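Local coordinates for (R)-S-adenosyl-L-methionine hydrolase (Thermus thermophilus, PDB 2CW5), which hydrolyses S-adenosyl-L-methionine to adenosine and L-methionine and works as a homotrimer, at residues E54-L59 with W100-P105. Numbering follows the deposited sequence.
Sequences EALPYL and WLLDPP
Leu56 and Leu102 meet where two helix ends come together in the N-terminal domain of this SAM hydrolase, a fold built around a mixed beta-sheet. One is the 3-10 turn of residues 56-58 that follows helix 45-55; the other is the short, weakly bonded helical turn ending near Leu102.

The contact is wholly apolar, and branched leucines suit it because each offers two methyl groups. Their side chains run past each other in opposite directions, so that Leu56 CD2 lies 4.0 Å from Leu102 CD1 and 4.1 Å from Leu102 CB. The CB of Leu56 already points toward 100-105, and a chi1 of -171° carries CG on, away from the backbone N, bringing CD2 also within 4.5 Å of Asp103 CB. Proline suits the more exposed border of the patch: its ring gives Leu102 a rigid carbon surface, and its restricted phi (-58°) fits the 3-10 turn.

No hydrogen bond crosses between the two segments. The 3-10 turn is closed by Tyr58 N donating to Ala55 O at 3.0 Å, and Leu59 N likewise reaches Leu56 O. Asp103 is a buried acid whose two oxygens are both satisfied by the region 85-88: OD1 takes the backbone N-H of Arg85, while OD2 is bonded to Trp86 N and the Tyr88 hydroxyl. Trp86 also packs on Leu56 and gives its NE1 to Leu59 O, thus tying both segments together. Leu102 CD1 serves a second partner besides Leu56, since Pro57 CD sits 4.0 Å from it.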
loop_
_atom_site.group_PDB
_atom_site.type_symbol
_atom_site.label_atom_id
_atom_site.label_comp_id
_atom_site.label_asym_id
_atom_site.label_seq_id
_atom_site.Cartn_x
_atom_site.Cartn_y
_atom_site.Cartn_z
ATOM N N GLU C 54 7.382 -3.166 -18.274
ATOM C CA GLU C 54 8.468 -2.485 -17.592
ATOM C C GLU C 54 9.331 -3.383 -16.697
ATOM O O GLU C 54 10.556 -3.269 -16.689
ATOM C CB GLU C 54 7.866 -1.335 -16.777
ATOM C CG GLU C 54 8.838 -0.461 -16.031
ATOM C CD GLU C 54 8.268 0.934 -15.793
ATOM O OE1 GLU C 54 7.122 1.041 -15.307
ATOM O OE2 GLU C 54 8.967 1.922 -16.100
ATOM N N ALA C 55 8.697 -4.295 -15.970
ATOM C CA ALA C 55 9.423 -5.157 -15.044
ATOM C C ALA C 55 9.816 -6.554 -15.510
ATOM O O ALA C 55 10.803 -7.115 -15.024
ATOM C CB ALA C 55 8.629 -5.269 -13.744
ATOM N N LEU C 56 9.056 -7.116 -16.443
ATOM C CA LEU C 56 9.308 -8.477 -16.911
ATOM C C LEU C 56 10.751 -8.893 -17.211
ATOM O O LEU C 56 11.209 -9.920 -16.724
ATOM C CB LEU C 56 8.452 -8.783 -18.144
ATOM C CG LEU C 56 8.469 -10.248 -18.598
ATOM C CD1 LEU C 56 7.802 -11.100 -17.531
ATOM C CD2 LEU C 56 7.747 -10.411 -19.946
ATOM N N PRO C 57 11.485 -8.107 -18.011
ATOM C CA PRO C 57 12.865 -8.487 -18.330
ATOM C C PRO C 57 13.826 -8.669 -17.152
ATOM O O PRO C 57 14.840 -9.359 -17.281
ATOM C CB PRO C 57 13.313 -7.382 -19.289
ATOM C CG PRO C 57 12.508 -6.204 -18.849
ATOM C CD PRO C 57 11.149 -6.799 -18.600
ATOM N N TYR C 58 13.503 -8.064 -16.014
ATOM C CA TYR C 58 14.357 -8.145 -14.829
ATOM C C TYR C 58 13.962 -9.261 -13.874
ATOM O O TYR C 58 14.627 -9.469 -12.858
ATOM C CB TYR C 58 14.327 -6.814 -14.067
ATOM C CG TYR C 58 14.726 -5.625 -14.900
ATOM C CD1 TYR C 58 16.070 -5.327 -15.127
ATOM C CD2 TYR C 58 13.762 -4.815 -15.496
ATOM C CE1 TYR C 58 16.443 -4.251 -15.930
ATOM C CE2 TYR C 58 14.122 -3.739 -16.304
ATOM C CZ TYR C 58 15.464 -3.464 -16.516
ATOM O OH TYR C 58 15.826 -2.404 -17.319
ATOM N N LEU C 59 12.886 -9.977 -14.187
ATOM C CA LEU C 59 12.427 -11.049 -13.315
ATOM C C LEU C 59 13.029 -12.405 -13.663
ATOM O O LEU C 59 13.265 -12.713 -14.828
ATOM C CB LEU C 59 10.897 -11.159 -13.355
ATOM C CG LEU C 59 10.095 -9.871 -13.142
ATOM C CD1 LEU C 59 8.617 -10.221 -13.056
ATOM C CD2 LEU C 59 10.548 -9.156 -11.888
ATOM N N TRP C 100 3.869 -10.175 -23.630
ATOM C CA TRP C 100 3.946 -11.200 -24.653
ATOM C C TRP C 100 4.778 -10.819 -25.874
ATOM O O TRP C 100 5.136 -11.684 -26.672
ATOM C CB TRP C 100 2.530 -11.647 -25.041
ATOM C CG TRP C 100 1.874 -12.443 -23.934
ATOM C CD1 TRP C 100 2.508 -13.088 -22.904
ATOM C CD2 TRP C 100 0.479 -12.727 -23.780
ATOM N NE1 TRP C 100 1.596 -13.753 -22.127
ATOM C CE2 TRP C 100 0.344 -13.550 -22.641
ATOM C CE3 TRP C 100 -0.671 -12.363 -24.494
ATOM C CZ2 TRP C 100 -0.896 -14.020 -22.196
ATOM C CZ3 TRP C 100 -1.906 -12.830 -24.053
ATOM C CH2 TRP C 100 -2.007 -13.651 -22.911
ATOM N N LEU C 101 5.094 -9.533 -26.021
ATOM C CA LEU C 101 5.947 -9.102 -27.125
ATOM C C LEU C 101 7.373 -9.491 -26.753
ATOM O O LEU C 101 8.215 -9.724 -27.615
ATOM C CB LEU C 101 5.885 -7.586 -27.323
ATOM C CG LEU C 101 4.624 -7.006 -27.961
ATOM C CD1 LEU C 101 4.720 -5.484 -27.988
ATOM C CD2 LEU C 101 4.467 -7.570 -29.381
ATOM N N LEU C 102 7.635 -9.552 -25.452
ATOM C CA LEU C 102 8.954 -9.917 -24.956
ATOM C C LEU C 102 9.045 -11.435 -24.801
ATOM O O LEU C 102 10.129 -12.014 -24.902
ATOM C CB LEU C 102 9.205 -9.261 -23.595
ATOM C CG LEU C 102 9.070 -7.736 -23.490
ATOM C CD1 LEU C 102 9.222 -7.317 -22.034
ATOM C CD2 LEU C 102 10.111 -7.051 -24.361
ATOM N N ASP C 103 7.896 -12.064 -24.577
ATOM C CA ASP C 103 7.819 -13.508 -24.353
ATOM C C ASP C 103 6.468 -14.091 -24.786
ATOM O O ASP C 103 5.550 -14.240 -23.978
ATOM C CB ASP C 103 8.078 -13.781 -22.862
ATOM C CG ASP C 103 7.841 -15.226 -22.467
ATOM O OD1 ASP C 103 8.233 -16.134 -23.227
ATOM O OD2 ASP C 103 7.273 -15.455 -21.375
ATOM N N PRO C 104 6.330 -14.415 -26.082
ATOM C CA PRO C 104 5.104 -14.985 -26.652
ATOM C C PRO C 104 4.853 -16.368 -26.058
ATOM O O PRO C 104 5.701 -17.253 -26.157
ATOM C CB PRO C 104 5.418 -15.062 -28.149
ATOM C CG PRO C 104 6.419 -13.975 -28.345
ATOM C CD PRO C 104 7.302 -14.101 -27.142
ATOM N N PRO C 105 3.689 -16.573 -25.429
ATOM C CA PRO C 105 3.405 -17.883 -24.840
ATOM C C PRO C 105 3.326 -19.015 -25.858
ATOM O O PRO C 105 2.929 -18.813 -27.008
ATOM C CB PRO C 105 2.083 -17.656 -24.109
ATOM C CG PRO C 105 1.427 -16.596 -24.920
ATOM C CD PRO C 105 2.565 -15.644 -25.214
#